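Long-range contacts in fibronectin type-III domain-containing protein (PDB 7JGU), which is of unknown function but is one fibronectin type III-like domain, here in mutant form, of a much longer protein from a thermophilic bacterium: residues T21-W26 and E55-N60; K66-L71 and T84-T89. One frame throughout, in Å; residues are numbered along the deposited sequence. Where two conformers were deposited one is given.

Contact 1 of 2, residues T21-W26 and E55-N60; sequences TLLLTW and EYYVTN. Unlike the reference sequence in segment 21-26: Leu-23 (reference Arg), Thr-25 (reference Arg).
Leu-23 lies across Tyr-57 with CD1 directly above the ring centre, a CH-pi contact 3.7 Å from CD1 to the Tyr-57 centroid and only 5° off the ring normal. With its CG anti to the backbone N (chi1 176°), Leu-23 sends this methyl over the phenol, while Thr-21 CG2 meets the ring at its edge, 4.0 Å from Tyr-57 CD1. Glu-55 comes at Leu-23 obliquely from the next position of the same outer face; its OE1 is 3.8 Å from Leu-23 CD1. Leu-23 and Thr-25 are substitutions for arginine: an apolar group now stands beside this carboxylate, and Thr-25 OG1 is hydrogen-bonded to Leu-54 O. The two strands are antiparallel neighbours in the three-stranded sheet of the fibronectin type III sandwich; Leu-22 with Val-58 and Leu-24 with Tyr-56 each exchange two backbone hydrogen bonds. On the inner face, Leu-24 crosses Val-58 obliquely, CD1 resting 3.9 Å from Val-58 CG2. Trp-26 turns its six-membered ring back under the partner strand: Glu-55 N sits 3.8 Å above the ring plane near the rim, and Tyr-56 CB is at the ring edge, 4.1 Å from Trp-26 CH2. Thr-21 OG1, bonded to Asn-18 OD1, also accepts from a water 2.8 Å away that in turn takes the N-H of Asn-60.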
ATOM      1  N   THR A  21      -7.498  11.415  -1.558  1.00 14.30           N
ATOM      2  CA  THR A  21      -7.473   9.990  -1.842  1.00 13.78           C
ATOM      3  C   THR A  21      -6.206   9.694  -2.611  1.00 13.46           C
ATOM      4  O   THR A  21      -5.760  10.499  -3.425  1.00 15.71           O
ATOM      5  CB  THR A  21      -8.663   9.608  -2.747  1.00 16.92           C
ATOM      6  OG1 THR A  21      -9.875  10.199  -2.255  1.00 20.80           O
ATOM      7  CG2 THR A  21      -8.818   8.108  -2.835  1.00 19.39           C
ATOM      8  N   LEU A  22      -5.650   8.509  -2.368  1.00 12.48           N
ATOM      9  CA  LEU A  22      -4.555   7.977  -3.167  1.00 11.98           C
ATOM     10  C   LEU A  22      -4.892   6.552  -3.570  1.00 12.14           C
ATOM     11  O   LEU A  22      -5.540   5.823  -2.811  1.00 14.29           O
ATOM     12  CB  LEU A  22      -3.235   7.990  -2.388  1.00 12.68           C
ATOM     13  CG  LEU A  22      -2.660   9.391  -2.154  1.00 14.04           C
ATOM     14  CD1 LEU A  22      -1.504   9.330  -1.151  1.00 15.68           C
ATOM     15  CD2 LEU A  22      -2.219  10.019  -3.462  1.00 15.52           C
ATOM     16  N   LEU A  23      -4.436   6.158  -4.756  1.00 11.81           N
ATOM     17  CA  LEU A  23      -4.646   4.814  -5.278  1.00 11.26           C
ATOM     18  C   LEU A  23      -3.338   4.058  -5.206  1.00 12.19           C
ATOM     19  O   LEU A  23      -2.353   4.439  -5.837  1.00 14.80           O
ATOM     20  CB  LEU A  23      -5.154   4.878  -6.707  1.00 14.12           C
ATOM     21  CG  LEU A  23      -5.310   3.517  -7.388  1.00 16.48           C
ATOM     22  CD1 LEU A  23      -6.255   2.610  -6.631  1.00 18.23           C
ATOM     23  CD2 LEU A  23      -5.830   3.704  -8.797  1.00 19.42           C
ATOM     24  N   LEU A  24      -3.314   3.038  -4.392  1.00 10.47           N
ATOM     25  CA  LEU A  24      -2.157   2.158  -4.303  1.00 10.45           C
ATOM     26  C   LEU A  24      -2.346   0.981  -5.246  1.00 10.36           C
ATOM     27  O   LEU A  24      -3.429   0.414  -5.325  1.00 10.62           O
ATOM     28  CB  LEU A  24      -2.049   1.612  -2.878  1.00 10.37           C
ATOM     29  CG  LEU A  24      -1.439   2.545  -1.841  1.00 12.83           C
ATOM     30  CD1 LEU A  24      -2.107   3.909  -1.811  1.00 15.05           C
ATOM     31  CD2 LEU A  24      -1.473   1.898  -0.472  1.00 14.38           C
ATOM     32  N   THR A  25      -1.280   0.598  -5.933  0.51 10.74           N
ATOM     33  CA  THR A  25      -1.341  -0.575  -6.785  0.51 10.81           C
ATOM     34  C   THR A  25      -0.012  -1.305  -6.724  0.51  8.07           C
ATOM     35  O   THR A  25       1.027  -0.729  -6.392  0.51  8.38           O
ATOM     36  CB  THR A  25      -1.689  -0.233  -8.232  0.51 13.95           C
ATOM     37  OG1 THR A  25      -2.056  -1.437  -8.910  0.51 16.62           O
ATOM     38  CG2 THR A  25      -0.507   0.372  -8.935  0.51 13.97           C
ATOM     39  N   TRP A  26      -0.056  -2.590  -7.041  1.00 10.16           N
ATOM     40  CA  TRP A  26       1.132  -3.425  -6.970  1.00 10.89           C
ATOM     41  C   TRP A  26       0.940  -4.620  -7.893  1.00 12.21           C
ATOM     42  O   TRP A  26      -0.157  -4.903  -8.370  1.00 13.52           O
ATOM     43  CB  TRP A  26       1.432  -3.877  -5.524  1.00 11.05           C
ATOM     44  CG  TRP A  26       0.264  -4.539  -4.883  1.00 10.48           C
ATOM     45  CD1 TRP A  26      -0.054  -5.863  -4.920  1.00 11.05           C
ATOM     46  CD2 TRP A  26      -0.779  -3.906  -4.127  1.00  9.85           C
ATOM     47  NE1 TRP A  26      -1.211  -6.086  -4.257  1.00 11.98           N
ATOM     48  CE2 TRP A  26      -1.677  -4.913  -3.738  1.00 11.04           C
ATOM     49  CE3 TRP A  26      -1.037  -2.589  -3.750  1.00 10.68           C
ATOM     50  CZ2 TRP A  26      -2.814  -4.657  -3.006  1.00 12.03           C
ATOM     51  CZ3 TRP A  26      -2.157  -2.339  -3.007  1.00 11.56           C
ATOM     52  CH2 TRP A  26      -3.044  -3.358  -2.657  1.00 12.01           C
ATOM     53  N   GLU A  55      -5.032  -3.501  -6.000  1.00 12.27           N
ATOM     54  CA  GLU A  55      -5.084  -2.063  -5.827  1.00 13.24           C
ATOM     55  C   GLU A  55      -5.973  -1.748  -4.640  1.00 12.88           C
ATOM     56  O   GLU A  55      -6.787  -2.577  -4.220  1.00 15.54           O
ATOM     57  CB  GLU A  55      -5.617  -1.361  -7.067  1.00 16.86           C
ATOM     58  CG  GLU A  55      -7.068  -1.658  -7.384  1.00 22.84           C
ATOM     59  CD  GLU A  55      -7.641  -0.760  -8.483  1.00 33.65           C
ATOM     60  OE1 GLU A  55      -6.855  -0.143  -9.239  1.00 36.73           O
ATOM     61  OE2 GLU A  55      -8.887  -0.671  -8.592  1.00 39.74           O
ATOM     62  N   TYR A  56      -5.821  -0.534  -4.115  1.00 11.31           N
ATOM     63  CA  TYR A  56      -6.626  -0.129  -2.966  1.00 11.45           C
ATOM     64  C   TYR A  56      -6.668   1.388  -2.896  1.00 11.16           C
ATOM     65  O   TYR A  56      -5.626   2.032  -2.982  1.00 11.74           O
ATOM     66  CB  TYR A  56      -6.033  -0.693  -1.654  1.00 12.99           C
ATOM     67  CG  TYR A  56      -7.000  -0.618  -0.499  1.00 13.58           C
ATOM     68  CD1 TYR A  56      -7.918  -1.644  -0.272  1.00 14.85           C
ATOM     69  CD2 TYR A  56      -7.025   0.470   0.353  1.00 15.23           C
ATOM     70  CE1 TYR A  56      -8.819  -1.594   0.762  1.00 16.48           C
ATOM     71  CE2 TYR A  56      -7.954   0.541   1.391  1.00 15.00           C
ATOM     72  CZ  TYR A  56      -8.849  -0.496   1.580  1.00 15.05           C
ATOM     73  OH  TYR A  56      -9.758  -0.433   2.605  1.00 17.28           O
ATOM     74  N   TYR A  57      -7.861   1.937  -2.721  1.00 11.54           N
ATOM     75  CA  TYR A  57      -8.033   3.372  -2.544  1.00 11.53           C
ATOM     76  C   TYR A  57      -7.951   3.724  -1.070  1.00 12.44           C
ATOM     77  O   TYR A  57      -8.732   3.218  -0.266  1.00 14.32           O
ATOM     78  CB  TYR A  57      -9.398   3.811  -3.069  1.00 13.93           C
ATOM     79  CG  TYR A  57      -9.513   3.866  -4.555  1.00 13.41           C
ATOM     80  CD1 TYR A  57      -9.158   5.006  -5.258  1.00 16.21           C
ATOM     81  CD2 TYR A  57      -9.991   2.783  -5.266  1.00 16.68           C
ATOM     82  CE1 TYR A  57      -9.277   5.066  -6.626  1.00 17.22           C
ATOM     83  CE2 TYR A  57     -10.119   2.826  -6.627  1.00 17.75           C
ATOM     84  CZ  TYR A  57      -9.760   3.977  -7.305  1.00 16.06           C
ATOM     85  OH  TYR A  57      -9.883   4.039  -8.667  1.00 19.13           O
ATOM     86  N   VAL A  58      -6.973   4.543  -0.708  1.00 12.12           N
ATOM     87  CA  VAL A  58      -6.857   5.057   0.649  1.00 12.67           C
ATOM     88  C   VAL A  58      -7.531   6.412   0.671  1.00 13.77           C
ATOM     89  O   VAL A  58      -7.131   7.329  -0.050  1.00 14.69           O
ATOM     90  CB  VAL A  58      -5.395   5.133   1.113  1.00 13.15           C
ATOM     91  CG1 VAL A  58      -5.304   5.694   2.516  1.00 14.21           C
ATOM     92  CG2 VAL A  58      -4.746   3.756   1.017  1.00 14.83           C
ATOM     93  N   THR A  59      -8.555   6.527   1.491  1.00 14.77           N
ATOM     94  CA  THR A  59      -9.433   7.681   1.476  1.00 17.52           C
ATOM     95  C   THR A  59      -9.254   8.499   2.746  1.00 18.20           C
ATOM     96  O   THR A  59      -8.529   8.117   3.669  1.00 19.27           O
ATOM     97  CB  THR A  59     -10.896   7.233   1.386  1.00 21.18           C
ATOM     98  OG1 THR A  59     -11.187   6.401   2.517  1.00 24.33           O
ATOM     99  CG2 THR A  59     -11.154   6.468   0.109  1.00 21.55           C
ATOM    100  N   ASN A  60      -9.931   9.645   2.766  1.00 19.46           N
ATOM    101  CA  ASN A  60      -9.948  10.547   3.919  1.00 23.55           C
ATOM    102  C   ASN A  60      -8.545  11.005   4.303  1.00 21.57           C
ATOM    103  O   ASN A  60      -8.221  11.166   5.483  1.00 25.55           O
ATOM    104  CB  ASN A  60     -10.706   9.931   5.091  1.00 29.79           C
ATOM    105  CG  ASN A  60     -12.165   9.697   4.761  1.00 38.37           C
ATOM    106  OD1 ASN A  60     -12.788  10.504   4.069  1.00 43.03           O
ATOM    107  ND2 ASN A  60     -12.713   8.588   5.232  1.00 41.98           N
TER
HETATM  108  O   HOH W   1     -11.399  10.309   0.072  1.00 27.04           O

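Contact 2 of 2, residues K66-L71 and T84-T89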
ATOM      1  N   LYS A  66       2.561  14.476   1.943  1.00 16.06           N
ATOM      2  CA  LYS A  66       3.304  13.330   1.446  1.00 17.23           C
ATOM      3  C   LYS A  66       2.970  12.138   2.323  1.00 16.16           C
ATOM      4  O   LYS A  66       3.143  12.179   3.546  1.00 19.76           O
ATOM      5  CB  LYS A  66       4.803  13.608   1.470  1.00 19.88           C
ATOM      6  CG  LYS A  66       5.625  12.438   0.954  1.00 25.15           C
ATOM      7  CD  LYS A  66       7.108  12.685   1.159  1.00 34.09           C
ATOM      8  CE  LYS A  66       7.938  11.566   0.569  1.00 43.27           C
ATOM      9  NZ  LYS A  66       8.023  11.670  -0.917  1.00 50.12           N
ATOM     10  N   TYR A  67       2.499  11.072   1.699  1.00 14.62           N
ATOM     11  CA  TYR A  67       2.148   9.844   2.382  1.00 15.05           C
ATOM     12  C   TYR A  67       3.067   8.733   1.918  1.00 14.96           C
ATOM     13  O   TYR A  67       3.310   8.570   0.722  1.00 16.21           O
ATOM     14  CB  TYR A  67       0.697   9.459   2.098  1.00 16.04           C
ATOM     15  CG  TYR A  67      -0.290  10.331   2.825  1.00 15.90           C
ATOM     16  CD1 TYR A  67      -0.589  10.111   4.159  1.00 18.31           C
ATOM     17  CD2 TYR A  67      -0.913  11.383   2.186  1.00 15.54           C
ATOM     18  CE1 TYR A  67      -1.492  10.905   4.831  1.00 19.18           C
ATOM     19  CE2 TYR A  67      -1.810  12.180   2.856  1.00 17.34           C
ATOM     20  CZ  TYR A  67      -2.092  11.943   4.172  1.00 18.79           C
ATOM     21  OH  TYR A  67      -2.991  12.751   4.830  1.00 21.23           O
ATOM     22  N   THR A  68       3.524   7.946   2.867  1.00 13.22           N
ATOM     23  CA  THR A  68       4.320   6.763   2.601  1.00 12.61           C
ATOM     24  C   THR A  68       3.571   5.567   3.143  1.00 11.63           C
ATOM     25  O   THR A  68       3.062   5.606   4.272  1.00 12.78           O
ATOM     26  CB  THR A  68       5.704   6.876   3.236  1.00 14.87           C
ATOM     27  OG1 THR A  68       6.369   8.039   2.720  1.00 17.87           O
ATOM     28  CG2 THR A  68       6.539   5.649   2.923  1.00 16.25           C
ATOM     29  N   PHE A  69       3.537   4.503   2.348  1.00 11.23           N
ATOM     30  CA  PHE A  69       2.842   3.277   2.697  1.00 11.10           C
ATOM     31  C   PHE A  69       3.791   2.099   2.639  1.00 11.17           C
ATOM     32  O   PHE A  69       4.746   2.102   1.882  1.00 12.17           O
ATOM     33  CB  PHE A  69       1.664   3.026   1.753  1.00 11.34           C
ATOM     34  CG  PHE A  69       0.646   4.128   1.762  1.00 12.84           C
ATOM     35  CD1 PHE A  69      -0.354   4.140   2.712  1.00 14.44           C
ATOM     36  CD2 PHE A  69       0.719   5.181   0.863  1.00 14.36           C
ATOM     37  CE1 PHE A  69      -1.280   5.168   2.750  1.00 17.47           C
ATOM     38  CE2 PHE A  69      -0.209   6.207   0.902  1.00 15.46           C
ATOM     39  CZ  PHE A  69      -1.205   6.190   1.834  1.00 17.68           C
ATOM     40  N   ALA A  70       3.490   1.087   3.437  1.00 10.70           N
ATOM     41  CA  ALA A  70       4.210  -0.177   3.454  1.00 10.94           C
ATOM     42  C   ALA A  70       3.243  -1.288   3.087  1.00 10.88           C
ATOM     43  O   ALA A  70       2.080  -1.266   3.477  1.00 12.98           O
ATOM     44  CB  ALA A  70       4.846  -0.452   4.806  1.00 12.21           C
ATOM     45  N   LEU A  71       3.726  -2.250   2.322  1.00 10.42           N
ATOM     46  CA  LEU A  71       2.923  -3.333   1.778  1.00  9.91           C
ATOM     47  C   LEU A  71       3.629  -4.647   2.034  1.00 10.42           C
ATOM     48  O   LEU A  71       4.848  -4.733   1.904  1.00 10.86           O
ATOM     49  CB  LEU A  71       2.802  -3.131   0.276  1.00 11.17           C
ATOM     50  CG  LEU A  71       2.080  -4.180  -0.538  1.00 11.72           C
ATOM     51  CD1 LEU A  71       0.584  -4.154  -0.300  1.00 14.31           C
ATOM     52  CD2 LEU A  71       2.377  -3.949  -2.019  1.00 13.25           C
ATOM     53  N   THR A  84       7.925  -0.346   0.421  1.00 13.62           N
ATOM     54  CA  THR A  84       7.295   0.955   0.624  1.00 13.43           C
ATOM     55  C   THR A  84       7.209   1.755  -0.666  1.00 12.50           C
ATOM     56  O   THR A  84       7.949   1.526  -1.618  1.00 14.79           O
ATOM     57  CB  THR A  84       7.992   1.790   1.712  1.00 16.63           C
ATOM     58  OG1 THR A  84       9.343   2.057   1.314  1.00 19.97           O
ATOM     59  CG2 THR A  84       7.963   1.084   3.059  1.00 20.20           C
ATOM     60  N   ALA A  85       6.302   2.724  -0.657  1.00 12.52           N
ATOM     61  CA  ALA A  85       6.129   3.638  -1.773  1.00 12.73           C
ATOM     62  C   ALA A  85       5.465   4.894  -1.234  1.00 12.60           C
ATOM     63  O   ALA A  85       4.790   4.857  -0.207  1.00 13.20           O
ATOM     64  CB  ALA A  85       5.273   3.030  -2.880  1.00 13.20           C
ATOM     65  N   SER A  86       5.636   5.998  -1.957  1.00 13.97           N
ATOM     66  CA  SER A  86       5.165   7.287  -1.487  1.00 14.79           C
ATOM     67  C   SER A  86       4.529   8.069  -2.622  1.00 14.53           C
ATOM     68  O   SER A  86       4.853   7.873  -3.787  1.00 15.43           O
ATOM     69  CB  SER A  86       6.328   8.156  -0.972  1.00 19.54           C
ATOM     70  OG  SER A  86       6.970   7.574   0.135  1.00 26.70           O
ATOM     71  N   SER A  87       3.657   9.007  -2.250  1.00 15.21           N
ATOM     72  CA  SER A  87       3.225  10.065  -3.154  1.00 16.87           C
ATOM     73  C   SER A  87       2.645  11.195  -2.311  1.00 18.14           C
ATOM     74  O   SER A  87       2.653  11.151  -1.084  1.00 19.77           O
ATOM     75  CB  SER A  87       2.234   9.595  -4.218  1.00 21.94           C
ATOM     76  OG  SER A  87       2.092  10.598  -5.220  1.00 27.04           O
ATOM     77  N   THR A  88       2.155  12.216  -2.977  1.00 19.09           N
ATOM     78  CA  THR A  88       1.568  13.338  -2.272  1.00 18.63           C
ATOM     79  C   THR A  88       0.161  13.594  -2.785  1.00 19.76           C
ATOM     80  O   THR A  88      -0.187  13.256  -3.918  1.00 21.71           O
ATOM     81  CB  THR A  88       2.398  14.625  -2.418  1.00 21.20           C
ATOM     82  OG1 THR A  88       2.212  15.165  -3.728  1.00 26.58           O
ATOM     83  CG2 THR A  88       3.878  14.353  -2.166  1.00 23.48           C
ATOM     84  N   THR A  89      -0.636  14.219  -1.934  1.00 19.36           N
ATOM     85  CA  THR A  89      -1.950  14.743  -2.310  1.00 22.84           C
ATOM     86  C   THR A  89      -1.875  16.227  -2.644  1.00 37.70           C
ATOM     87  O   THR A  89      -2.791  16.991  -2.315  1.00 35.79           O
ATOM     88  CB  THR A  89      -2.906  14.530  -1.153  1.00 20.33           C
ATOM     89  OG1 THR A  89      -2.298  15.082   0.020  1.00 18.70           O
ATOM     90  CG2 THR A  89      -3.196  13.059  -0.941  1.00 21.74           C
TER
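Four backbone hydrogen bonds join the strands, two between Tyr-67 and Ser-87 and two between Phe-69 and Ala-85. The straightest runs from Phe-69 N to Ala-85 O, 2.9 Å with 172° at the hydrogen. CA-H...O contacts flank them, among them Thr-84 CA to Phe-69 O at 3.1 Å. One side-chain hydrogen bond crosses the outer face: Thr-68 OG1 and Ser-86 OG meet tip to tip at 2.7 Å, each oxygen anti to its own carbonyl carbon. An alanine at Thr-68 would remove both this hydroxyl and the methyl CG2, which lies 3.4 Å from Ser-86 OG, and would probably leave Ser-86 without its cross-strand partner. The pairing is that of an antiparallel beta hairpin at the edge of the four-stranded sheet of the fibronectin type III sandwich. Apolar contacts line the Thr-68 face: Ala-70 CB touches Thr-84 CG2 at 3.9 Å, and Lys-66 CB lies 3.8 Å from Thr-88 CG2. The Lys-66 chain bends at its last torsion, bringing NZ 3.9 Å from Ser-86 CB. Past the strand end, Thr-89 OG1 stands at the edge of the Tyr-67 ring; Ser-62 bonds both hydroxyls, Thr-89 OG1 through O and Tyr-67 OH through N.

In the fold
From the N terminus, strand 11-15 leads into 21-25, the middle strand of the three-stranded sheet. The chain then crosses to the other sheet for strands 34-41 and 44-51 and returns at 55-58, where contact 1 closes a loop of 28 intervening residues. Strand 66-75 follows, and 78-88 turns back on it, so contact 2 closes a shorter loop of 12 residues. The contacts lie in series along the chain, neither nested nor crossed, with centres about 10 Å apart. They meet face to face inside the sandwich: Trp-26 CG packs 3.6 Å from Leu-71 CD2, Leu-24 meets Phe-69, and Leu-22 lies against Thr-89, tying the two sheets together through the hydrophobic core.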